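Local coordinates for protein ornithine carbamoyltransferase, anabolic (Campylobacter jejuni subsp. jejuni, PDB 3TPF) that catalyses the reversible transfer of the carbamoyl group from carbamoyl phosphate to L-ornithine, giving L-citrulline and phosphate in arginine biosynthesis, at residues Ile152-Asn157 with Trp223-Glu228; Asn157-Trp162 with Tyr181-Glu186; Leu262-Tyr265 with Glu269-Glu272. One frame throughout, in Å; residues are numbered along the deposited sequence.

Interaction 1: Ile152-Asn157 with Trp223-Glu228; sequences IGDSNN and WVSMGE
Asp-154 and Ser-225 meet where two irregular loops run past each other, the backbones coming within 5.8 Å at the CA atoms of Asp-154 and Trp-223 and lying 7.0 Å apart at those of Asn-156 and Ser-225. The loops follow the neighbouring parallel strands 148-152 and 217-220 of the Rossmann-like ornithine domain. Asp-154 extends its carboxylate across the gap, its CG trans to the backbone N (chi1 -163°), and OD2 accepts a weak hydrogen bond of 3.4 Å from Ser-225 OG. The other oxygen turns back on its own loop: Ser-155 N reaches Asp-154 OD1 at 2.8 Å, in a bent, weak bond of 126°. Asn-156 approaches the same hydroxyl with CB and its amide nitrogen, ND2 lying 3.5 Å from Ser-225 OG without a hydrogen bond. Its chi1 of 66° folds the amide back over the start of helix 157-169, where OD1 caps Cys-159 N as the N-cap acceptor, while ND2 makes a weak bond to Asp-221. The indole of Trp-223 stacks on Phe-239. Ser-225, Met-226 and Gly-227 form the SMG sequence of ornithine carbamoyltransferases, a mobile loop that in relatives closes over bound ornithine; Asn-157, Asp-221, Ser-225 and Met-226 are the probable ornithine ligands here. The one hydrogen bond between segments 152-157 and 223-228 is thus weak, with that of Asn-156 to Asp-221 beside it, consistent with a ligand-binding loop that can shift, whereas the amide of Asn-156 has its stronger polar partner in the helix cap, Cys-159 N, and only packs on Ser-225.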
ATOM      1  N   ILE B 152     -34.683  -6.921   1.922  1.00 56.77           N
ATOM      2  CA  ILE B 152     -34.954  -8.025   0.981  1.00 60.48           C
ATOM      3  C   ILE B 152     -33.683  -8.669   0.464  1.00 60.08           C
ATOM      4  O   ILE B 152     -32.852  -8.000  -0.141  1.00 56.90           O
ATOM      5  CB  ILE B 152     -35.733  -7.598  -0.255  1.00 62.16           C
ATOM      6  CG1 ILE B 152     -37.185  -7.270   0.075  1.00 65.09           C
ATOM      7  CG2 ILE B 152     -35.702  -8.768  -1.211  1.00 65.03           C
ATOM      8  CD1 ILE B 152     -37.344  -5.946   0.805  1.00 63.84           C
ATOM      9  N   GLY B 153     -33.543  -9.970   0.715  1.00 62.77           N
ATOM     10  CA  GLY B 153     -32.320 -10.661   0.321  1.00 63.17           C
ATOM     11  C   GLY B 153     -31.974 -11.965   0.983  1.00 64.02           C
ATOM     12  O   GLY B 153     -32.828 -12.668   1.428  1.00 66.58           O
ATOM     13  N   ASP B 154     -30.681 -12.253   1.020  1.00 63.60           N
ATOM     14  CA  ASP B 154     -30.149 -13.463   1.641  1.00 66.04           C
ATOM     15  C   ASP B 154     -30.204 -13.345   3.181  1.00 65.35           C
ATOM     16  O   ASP B 154     -30.372 -12.257   3.728  1.00 62.05           O
ATOM     17  CB  ASP B 154     -28.684 -13.685   1.199  1.00 65.32           C
ATOM     18  CG  ASP B 154     -28.172 -15.111   1.447  1.00 67.61           C
ATOM     19  OD1 ASP B 154     -28.946 -16.022   1.819  1.00 70.61           O
ATOM     20  OD2 ASP B 154     -26.944 -15.305   1.308  1.00 66.78           O
ATOM     21  N   SER B 155     -30.076 -14.483   3.856  1.00 67.59           N
ATOM     22  CA  SER B 155     -29.796 -14.501   5.312  1.00 66.45           C
ATOM     23  C   SER B 155     -28.289 -14.305   5.583  1.00 63.67           C
ATOM     24  O   SER B 155     -27.653 -15.051   6.350  1.00 64.48           O
ATOM     25  CB  SER B 155     -30.319 -15.770   5.981  1.00 69.29           C
ATOM     26  OG  SER B 155     -29.310 -16.792   5.945  1.00 70.40           O
ATOM     27  N   ASN B 156     -27.731 -13.283   4.959  1.00 60.85           N
ATOM     28  CA  ASN B 156     -26.296 -13.016   5.037  1.00 60.07           C
ATOM     29  C   ASN B 156     -25.929 -12.083   6.215  1.00 55.81           C
ATOM     30  O   ASN B 156     -26.774 -11.766   7.058  1.00 55.56           O
ATOM     31  CB  ASN B 156     -25.810 -12.394   3.724  1.00 61.16           C
ATOM     32  CG  ASN B 156     -26.388 -11.018   3.482  1.00 60.09           C
ATOM     33  OD1 ASN B 156     -27.133 -10.516   4.296  1.00 62.76           O
ATOM     34  ND2 ASN B 156     -26.074 -10.424   2.368  1.00 60.02           N
ATOM     35  N   ASN B 157     -24.675 -11.680   6.271  1.00 53.47           N
ATOM     36  CA  ASN B 157     -24.206 -10.708   7.311  1.00 52.36           C
ATOM     37  C   ASN B 157     -25.021  -9.416   7.406  1.00 50.05           C
ATOM     38  O   ASN B 157     -25.355  -8.958   8.487  1.00 48.46           O
ATOM     39  CB  ASN B 157     -22.705 -10.343   7.149  1.00 50.47           C
ATOM     40  CG  ASN B 157     -22.361  -9.845   5.774  1.00 49.50           C
ATOM     41  OD1 ASN B 157     -23.248  -9.551   4.949  1.00 52.03           O
ATOM     42  ND2 ASN B 157     -21.072  -9.784   5.500  1.00 47.93           N
ATOM     43  N   TRP B 223     -27.015 -11.435  -3.928  1.00 78.53           N
ATOM     44  CA  TRP B 223     -27.536 -12.743  -3.486  1.00 80.82           C
ATOM     45  C   TRP B 223     -26.444 -13.764  -3.338  1.00 86.09           C
ATOM     46  O   TRP B 223     -26.447 -14.616  -2.459  1.00 86.83           O
ATOM     47  CB  TRP B 223     -28.497 -13.272  -4.513  1.00 80.32           C
ATOM     48  CG  TRP B 223     -29.719 -12.461  -4.706  1.00 76.00           C
ATOM     49  CD1 TRP B 223     -30.371 -11.704  -3.795  1.00 72.54           C
ATOM     50  CD2 TRP B 223     -30.472 -12.389  -5.890  1.00 77.82           C
ATOM     51  NE1 TRP B 223     -31.469 -11.126  -4.343  1.00 72.56           N
ATOM     52  CE2 TRP B 223     -31.568 -11.552  -5.637  1.00 76.58           C
ATOM     53  CE3 TRP B 223     -30.339 -12.967  -7.157  1.00 81.82           C
ATOM     54  CZ2 TRP B 223     -32.543 -11.281  -6.606  1.00 79.69           C
ATOM     55  CZ3 TRP B 223     -31.291 -12.682  -8.129  1.00 83.77           C
ATOM     56  CH2 TRP B 223     -32.382 -11.853  -7.847  1.00 82.28           C
ATOM     57  N   VAL B 224     -25.533 -13.699  -4.283  1.00 91.07           N
ATOM     58  CA  VAL B 224     -24.335 -14.485  -4.233  1.00 93.37           C
ATOM     59  C   VAL B 224     -23.381 -13.736  -3.307  1.00 91.58           C
ATOM     60  O   VAL B 224     -22.670 -12.808  -3.706  1.00 81.27           O
ATOM     61  CB  VAL B 224     -23.820 -14.713  -5.647  1.00 93.30           C
ATOM     62  CG1 VAL B 224     -22.458 -15.388  -5.594  1.00 90.09           C
ATOM     63  CG2 VAL B 224     -24.881 -15.513  -6.365  1.00 93.37           C
ATOM     64  N   SER B 225     -23.399 -14.183  -2.056  1.00101.23           N
ATOM     65  CA  SER B 225     -22.658 -13.535  -0.967  1.00108.27           C
ATOM     66  C   SER B 225     -21.193 -14.005  -0.950  1.00115.64           C
ATOM     67  O   SER B 225     -20.903 -15.196  -1.082  1.00126.47           O
ATOM     68  CB  SER B 225     -23.382 -13.714   0.388  1.00108.33           C
ATOM     69  OG  SER B 225     -24.617 -12.965   0.434  1.00 99.81           O
HETATM   70  N   MSE B 226     -20.292 -13.034  -0.794  1.00118.63           N
HETATM   71  CA  MSE B 226     -18.848 -13.193  -1.056  1.00117.75           C
HETATM   72  C   MSE B 226     -18.203 -14.354  -0.347  1.00118.75           C
HETATM   73  O   MSE B 226     -18.389 -14.544   0.857  1.00108.63           O
HETATM   74  CB  MSE B 226     -18.102 -11.914  -0.644  1.00111.79           C
ATOM     75  N   GLY B 227     -17.406 -15.115  -1.101  1.00127.60           N
ATOM     76  CA  GLY B 227     -16.864 -16.409  -0.649  1.00128.89           C
ATOM     77  C   GLY B 227     -17.726 -17.575  -1.112  1.00130.16           C
ATOM     78  O   GLY B 227     -17.225 -18.534  -1.686  1.00123.54           O
ATOM     79  N   GLU B 228     -19.031 -17.466  -0.855  1.00134.75           N
ATOM     80  CA  GLU B 228     -20.057 -18.435  -1.294  1.00142.10           C
ATOM     81  C   GLU B 228     -20.236 -18.518  -2.828  1.00143.40           C
ATOM     82  O   GLU B 228     -21.177 -19.161  -3.318  1.00131.38           O
ATOM     83  CB  GLU B 228     -21.408 -18.072  -0.648  1.00142.43           C
TER

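Interaction 2: Asn157-Trp162 with Tyr181-Glu186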
ATOM      1  N   ASN B 157     -24.675 -11.680   6.271  1.00 53.47           N
ATOM      2  CA  ASN B 157     -24.206 -10.708   7.311  1.00 52.36           C
ATOM      3  C   ASN B 157     -25.021  -9.416   7.406  1.00 50.05           C
ATOM      4  O   ASN B 157     -25.355  -8.958   8.487  1.00 48.46           O
ATOM      5  CB  ASN B 157     -22.705 -10.343   7.149  1.00 50.47           C
ATOM      6  CG  ASN B 157     -22.361  -9.845   5.774  1.00 49.50           C
ATOM      7  OD1 ASN B 157     -23.248  -9.551   4.949  1.00 52.03           O
ATOM      8  ND2 ASN B 157     -21.072  -9.784   5.500  1.00 47.93           N
HETATM    9  N   MSE B 158     -25.339  -8.851   6.252  1.00 51.83           N
HETATM   10  CA  MSE B 158     -26.106  -7.572   6.159  1.00 52.03           C
HETATM   11  C   MSE B 158     -27.489  -7.699   6.785  1.00 52.69           C
HETATM   12  O   MSE B 158     -27.989  -6.781   7.472  1.00 53.47           O
HETATM   13  CB  MSE B 158     -26.324  -7.171   4.703  1.00 55.44           C
HETATM   14  CG  MSE B 158     -25.170  -6.366   4.176  1.00 57.64           C
HETATM   15 SE   MSE B 158     -24.928  -4.685   5.159  1.00 71.09          SE
HETATM   16  CE  MSE B 158     -26.663  -3.789   4.776  1.00 61.16           C
ATOM     17  N   CYS B 159     -28.095  -8.861   6.574  1.00 51.76           N
ATOM     18  CA  CYS B 159     -29.401  -9.183   7.129  1.00 53.03           C
ATOM     19  C   CYS B 159     -29.345  -9.249   8.631  1.00 52.36           C
ATOM     20  O   CYS B 159     -30.181  -8.692   9.343  1.00 52.88           O
ATOM     21  CB  CYS B 159     -29.875 -10.546   6.577  1.00 56.05           C
ATOM     22  SG  CYS B 159     -31.416 -11.100   7.272  1.00 57.72           S
ATOM     23  N   ASN B 160     -28.351  -9.988   9.107  1.00 51.60           N
ATOM     24  CA  ASN B 160     -28.112 -10.126  10.521  1.00 50.75           C
ATOM     25  C   ASN B 160     -27.967  -8.748  11.192  1.00 48.20           C
ATOM     26  O   ASN B 160     -28.589  -8.448  12.197  1.00 48.22           O
ATOM     27  CB  ASN B 160     -26.815 -10.855  10.760  1.00 50.40           C
ATOM     28  CG  ASN B 160     -26.859 -12.273  10.369  1.00 52.91           C
ATOM     29  OD1 ASN B 160     -27.884 -12.945  10.462  1.00 56.73           O
ATOM     30  ND2 ASN B 160     -25.701 -12.780  10.014  1.00 53.13           N
ATOM     31  N   SER B 161     -27.113  -7.935  10.627  1.00 44.92           N
ATOM     32  CA  SER B 161     -26.818  -6.676  11.233  1.00 43.78           C
ATOM     33  C   SER B 161     -28.001  -5.733  11.139  1.00 44.57           C
ATOM     34  O   SER B 161     -28.253  -4.952  12.087  1.00 43.98           O
ATOM     35  CB  SER B 161     -25.608  -6.051  10.589  1.00 43.35           C
ATOM     36  OG  SER B 161     -24.451  -6.801  10.880  1.00 43.90           O
ATOM     37  N   TRP B 162     -28.784  -5.814  10.048  1.00 44.65           N
ATOM     38  CA  TRP B 162     -30.059  -5.017  10.026  1.00 44.70           C
ATOM     39  C   TRP B 162     -31.065  -5.523  11.047  1.00 45.28           C
ATOM     40  O   TRP B 162     -31.748  -4.746  11.709  1.00 45.08           O
ATOM     41  CB  TRP B 162     -30.676  -4.854   8.644  1.00 45.16           C
ATOM     42  CG  TRP B 162     -30.321  -3.471   8.072  1.00 43.81           C
ATOM     43  CD1 TRP B 162     -29.542  -3.244   7.023  1.00 43.36           C
ATOM     44  CD2 TRP B 162     -30.653  -2.166   8.607  1.00 42.93           C
ATOM     45  NE1 TRP B 162     -29.345  -1.887   6.865  1.00 42.20           N
ATOM     46  CE2 TRP B 162     -30.039  -1.217   7.809  1.00 41.71           C
ATOM     47  CE3 TRP B 162     -31.398  -1.738   9.676  1.00 44.66           C
ATOM     48  CZ2 TRP B 162     -30.151   0.132   8.001  1.00 41.88           C
ATOM     49  CZ3 TRP B 162     -31.523  -0.382   9.882  1.00 44.82           C
ATOM     50  CH2 TRP B 162     -30.876   0.541   9.052  1.00 43.50           C
ATOM     51  N   TYR B 181     -34.787 -20.599   3.158  1.00 95.02           N
ATOM     52  CA  TYR B 181     -33.774 -19.809   3.885  1.00 89.54           C
ATOM     53  C   TYR B 181     -34.218 -19.507   5.306  1.00 88.44           C
ATOM     54  O   TYR B 181     -35.392 -19.270   5.579  1.00 89.58           O
ATOM     55  CB  TYR B 181     -33.428 -18.503   3.138  1.00 84.97           C
ATOM     56  CG  TYR B 181     -32.606 -18.750   1.885  1.00 85.01           C
ATOM     57  CD1 TYR B 181     -33.135 -19.506   0.863  1.00 89.79           C
ATOM     58  CD2 TYR B 181     -31.306 -18.270   1.735  1.00 81.32           C
ATOM     59  CE1 TYR B 181     -32.416 -19.774  -0.281  1.00 90.63           C
ATOM     60  CE2 TYR B 181     -30.582 -18.516   0.584  1.00 82.52           C
ATOM     61  CZ  TYR B 181     -31.155 -19.292  -0.416  1.00 87.44           C
ATOM     62  OH  TYR B 181     -30.512 -19.601  -1.593  1.00 89.55           O
ATOM     63  N   LYS B 182     -33.248 -19.534   6.206  1.00 86.65           N
ATOM     64  CA  LYS B 182     -33.486 -19.322   7.626  1.00 84.84           C
ATOM     65  C   LYS B 182     -32.492 -18.347   8.143  1.00 78.47           C
ATOM     66  O   LYS B 182     -31.390 -18.243   7.612  1.00 75.40           O
ATOM     67  CB  LYS B 182     -33.293 -20.635   8.368  1.00 88.98           C
ATOM     68  CG  LYS B 182     -34.016 -20.745   9.701  1.00 91.22           C
ATOM     69  N   ILE B 183     -32.880 -17.659   9.204  1.00 76.89           N
ATOM     70  CA  ILE B 183     -31.917 -16.850   9.992  1.00 73.81           C
ATOM     71  C   ILE B 183     -31.358 -17.668  11.166  1.00 74.12           C
ATOM     72  O   ILE B 183     -32.024 -18.523  11.716  1.00 79.31           O
ATOM     73  CB  ILE B 183     -32.497 -15.544  10.534  1.00 71.66           C
ATOM     74  CG1 ILE B 183     -32.616 -14.534   9.420  1.00 70.78           C
ATOM     75  CG2 ILE B 183     -31.538 -14.919  11.535  1.00 68.20           C
ATOM     76  CD1 ILE B 183     -33.289 -13.248   9.887  1.00 70.43           C
ATOM     77  N   SER B 184     -30.110 -17.424  11.509  1.00 70.82           N
ATOM     78  CA  SER B 184     -29.455 -18.117  12.620  1.00 70.81           C
ATOM     79  C   SER B 184     -30.270 -18.020  13.867  1.00 71.05           C
ATOM     80  O   SER B 184     -30.568 -16.932  14.335  1.00 68.88           O
ATOM     81  CB  SER B 184     -28.116 -17.485  12.947  1.00 68.28           C
ATOM     82  OG  SER B 184     -27.813 -17.807  14.282  1.00 69.70           O
ATOM     83  N   PRO B 185     -30.625 -19.150  14.435  1.00 74.37           N
ATOM     84  CA  PRO B 185     -31.488 -19.061  15.595  1.00 76.26           C
ATOM     85  C   PRO B 185     -30.912 -18.206  16.733  1.00 73.85           C
ATOM     86  O   PRO B 185     -31.663 -17.513  17.413  1.00 74.45           O
ATOM     87  CB  PRO B 185     -31.635 -20.515  16.034  1.00 80.60           C
ATOM     88  CG  PRO B 185     -31.339 -21.315  14.806  1.00 82.24           C
ATOM     89  CD  PRO B 185     -30.323 -20.532  14.055  1.00 77.74           C
ATOM     90  N   GLU B 186     -29.608 -18.256  16.928  1.00 72.21           N
ATOM     91  CA  GLU B 186     -28.982 -17.508  18.032  1.00 70.54           C
ATOM     92  C   GLU B 186     -29.162 -15.988  17.856  1.00 67.61           C
ATOM     93  O   GLU B 186     -29.397 -15.230  18.786  1.00 66.77           O
ATOM     94  CB  GLU B 186     -27.501 -17.878  18.135  1.00 70.41           C
ATOM     95  CG  GLU B 186     -26.803 -17.390  19.401  1.00 70.18           C
ATOM     96  CD  GLU B 186     -26.149 -16.016  19.245  1.00 67.97           C
ATOM     97  OE1 GLU B 186     -25.584 -15.691  18.181  1.00 65.28           O
ATOM     98  OE2 GLU B 186     -26.206 -15.249  20.223  1.00 69.95           O
TER
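Ile-183 lies against the first turn of helix 157-169, its CA 7.7 Å from that of Asn-160, and stands just before helix 185-198. The bond from CA to CB is directed toward helix 157-169, and at CB the side chain divides. The CG2 branch passes alongside the end of Asn-160 and comes 4.3 Å from its OD1, a loose van der Waals approach of a methyl to an amide oxygen. The polar end of Asn-160 is tied elsewhere: its ND2 donates to Leu-123 O, two residues before His-125, a probable carbamoyl phosphate ligand. The other branch of the isoleucine runs through CG1, 4.2 Å from Cys-159 SG, to the terminal CD1, held anti to CA by a chi2 of 176°. This tip meets Cys-159 SG at 3.9 Å, the nearest approach between the two segments. The sulfur is brought out to it because SG lies opposite the backbone N (chi1 176°). Phe-151 of strand 148-152 touches Cys-159 as well, and Trp-188 packs on Ile-183. Next to the isoleucine, Ser-184 is the N-cap of helix 185-198, its OG accepting a weak bond of 3.2 Å from Glu-186 N. The contact thus joins two successive beta-alpha-beta crossovers of the Rossmann-like domain. It is van der Waals in character, a methyl on sulfur and a methyl beside an amide oxygen, and with no hydrogen bond between the segments it adds buried but non-directional packing.

Interaction 3: Leu262-Tyr265 with Glu269-Glu272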
ATOM      1  N   LEU B 262     -23.575  -2.273  -2.141  1.00 47.20           N
ATOM      2  CA  LEU B 262     -22.707  -2.285  -3.351  1.00 47.92           C
ATOM      3  C   LEU B 262     -21.637  -3.332  -3.189  1.00 48.31           C
ATOM      4  O   LEU B 262     -21.353  -3.747  -2.087  1.00 50.16           O
ATOM      5  CB  LEU B 262     -21.993  -0.931  -3.625  1.00 43.64           C
ATOM      6  CG  LEU B 262     -22.797   0.312  -3.991  1.00 41.84           C
ATOM      7  CD1 LEU B 262     -21.868   1.480  -4.392  1.00 39.08           C
ATOM      8  CD2 LEU B 262     -23.740  -0.020  -5.169  1.00 43.12           C
ATOM      9  N   PRO B 263     -21.055  -3.749  -4.272  1.00 47.26           N
ATOM     10  CA  PRO B 263     -21.503  -3.443  -5.587  1.00 48.86           C
ATOM     11  C   PRO B 263     -22.847  -4.097  -5.921  1.00 51.33           C
ATOM     12  O   PRO B 263     -23.240  -5.077  -5.293  1.00 52.50           O
ATOM     13  CB  PRO B 263     -20.460  -4.135  -6.463  1.00 50.95           C
ATOM     14  CG  PRO B 263     -20.026  -5.301  -5.637  1.00 51.12           C
ATOM     15  CD  PRO B 263     -19.930  -4.668  -4.273  1.00 47.58           C
ATOM     16  N   ALA B 264     -23.458  -3.611  -7.007  1.00 50.79           N
ATOM     17  CA  ALA B 264     -24.792  -4.006  -7.417  1.00 50.04           C
ATOM     18  C   ALA B 264     -24.732  -4.842  -8.660  1.00 50.77           C
ATOM     19  O   ALA B 264     -23.826  -4.716  -9.455  1.00 50.78           O
ATOM     20  CB  ALA B 264     -25.610  -2.747  -7.609  1.00 48.49           C
ATOM     21  N   TYR B 265     -25.666  -5.740  -8.809  1.00 52.23           N
ATOM     22  CA  TYR B 265     -25.683  -6.589 -10.011  1.00 56.04           C
ATOM     23  C   TYR B 265     -27.009  -6.394 -10.693  1.00 57.69           C
ATOM     24  O   TYR B 265     -28.003  -6.988 -10.338  1.00 58.86           O
ATOM     25  CB  TYR B 265     -25.403  -8.049  -9.718  1.00 57.71           C
ATOM     26  CG  TYR B 265     -24.062  -8.211  -9.058  1.00 56.36           C
ATOM     27  CD1 TYR B 265     -22.872  -8.158  -9.810  1.00 57.33           C
ATOM     28  CD2 TYR B 265     -23.970  -8.418  -7.679  1.00 54.50           C
ATOM     29  CE1 TYR B 265     -21.624  -8.302  -9.199  1.00 56.37           C
ATOM     30  CE2 TYR B 265     -22.749  -8.566  -7.045  1.00 53.41           C
ATOM     31  CZ  TYR B 265     -21.565  -8.496  -7.797  1.00 54.85           C
ATOM     32  OH  TYR B 265     -20.334  -8.664  -7.146  1.00 54.00           O
ATOM     33  N   GLU B 269     -30.501  -8.729  -8.172  1.00 61.05           N
ATOM     34  CA  GLU B 269     -31.204  -8.237  -6.994  1.00 59.60           C
ATOM     35  C   GLU B 269     -31.846  -6.872  -7.232  1.00 58.00           C
ATOM     36  O   GLU B 269     -32.722  -6.446  -6.504  1.00 57.69           O
ATOM     37  CB  GLU B 269     -30.279  -8.155  -5.789  1.00 57.38           C
ATOM     38  CG  GLU B 269     -29.259  -7.040  -5.831  1.00 55.05           C
ATOM     39  CD  GLU B 269     -27.972  -7.379  -6.577  1.00 56.44           C
ATOM     40  OE1 GLU B 269     -27.786  -8.538  -7.078  1.00 58.47           O
ATOM     41  OE2 GLU B 269     -27.120  -6.429  -6.633  1.00 55.41           O
ATOM     42  N   VAL B 270     -31.407  -6.195  -8.257  1.00 57.12           N
ATOM     43  CA  VAL B 270     -31.949  -4.905  -8.544  1.00 56.24           C
ATOM     44  C   VAL B 270     -31.951  -4.648 -10.049  1.00 58.35           C
ATOM     45  O   VAL B 270     -31.019  -5.063 -10.758  1.00 60.20           O
ATOM     46  CB  VAL B 270     -31.160  -3.822  -7.787  1.00 52.77           C
ATOM     47  CG1 VAL B 270     -29.830  -3.551  -8.454  1.00 51.62           C
ATOM     48  CG2 VAL B 270     -31.959  -2.547  -7.745  1.00 52.23           C
ATOM     49  N   SER B 271     -32.999  -4.000 -10.545  1.00 59.13           N
ATOM     50  CA  SER B 271     -33.057  -3.620 -11.955  1.00 60.81           C
ATOM     51  C   SER B 271     -32.212  -2.366 -12.202  1.00 58.94           C
ATOM     52  O   SER B 271     -32.088  -1.505 -11.364  1.00 55.56           O
ATOM     53  CB  SER B 271     -34.476  -3.366 -12.385  1.00 62.80           C
ATOM     54  OG  SER B 271     -34.926  -2.131 -11.890  1.00 61.45           O
ATOM     55  N   GLU B 272     -31.703  -2.268 -13.413  1.00 61.97           N
ATOM     56  CA  GLU B 272     -30.929  -1.115 -13.874  1.00 62.22           C
ATOM     57  C   GLU B 272     -31.719   0.183 -13.697  1.00 61.58           C
ATOM     58  O   GLU B 272     -31.237   1.147 -13.122  1.00 58.50           O
ATOM     59  CB  GLU B 272     -30.555  -1.269 -15.342  1.00 66.57           C
ATOM     60  CG  GLU B 272     -29.457  -0.316 -15.799  1.00 68.60           C
ATOM     61  CD  GLU B 272     -29.948   1.004 -16.412  1.00 71.43           C
ATOM     62  OE1 GLU B 272     -31.106   1.027 -16.885  1.00 77.16           O
ATOM     63  OE2 GLU B 272     -29.145   1.985 -16.495  1.00 71.17           O
TER
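Glu-269 OE2 is gripped by two donors, the backbone N of Tyr-265 at 2.7 Å and the NE2 of His-260, and so draws the far limb of a short loop onto the near one. The near limb carries the His-Cys-Leu-Pro motif of ornithine carbamoyltransferases, residues 260-263, which begins at the end of strand 257-260 and has a cis peptide bond before Pro-263; Cys-261 and Leu-262 probably bind carbamoyl phosphate. The bond from Tyr-265 N is fairly straight at 158° and enters on the syn side of OE2, though 34° out of the carboxylate plane. A sharp bend in the glutamate chain, chi2 -85°, turns the carboxylate back to this N-H. There OE2 also lies 3.5 Å from Ala-264 CA. The second oxygen takes another course: Glu-269 OE1 sits 3.6 Å from Tyr-265 CB, in the plane of the phenol ring at its edge, with ring and carboxylate turned 80° against each other. The aromatic group therefore borders the acid edge-on and does not lie over it. Beyond the motif the loop leads into helix 272-277, where Ser-271 is the N-cap and its OG accepts from Ile-274 N. Leu-262 also packs on Val-87 of a neighbouring subunit, which places the near limb at a subunit interface. Phe-275 touches both Ala-264 and Val-270, whose side chains approach at 4.4 Å between Ala-264 CB and Val-270 CG1.

All three contacts lie in the ornithine-binding half of the chain. Leaving strand 148-152, the chain enters the first segment of interaction 1 and, through the shared Asn-157, the helix that opens interaction 2. Interaction 2 starts at that residue and closes after strand 172-176, inside the longer loop that interaction 1 closes beyond strand 217-220. The two touch where Asp-154 meets Tyr-181 and Ser-155 meets Lys-182. Interaction 3 follows in series; Trp-223 packs against Glu-269 to join it to interaction 1. Interaction 1 joins the loops after strands 148-152 and 217-220, interaction 2 sets helix 157-169 against the loop before helix 185-198, and interaction 3 folds the loop after strand 257-260 on itself.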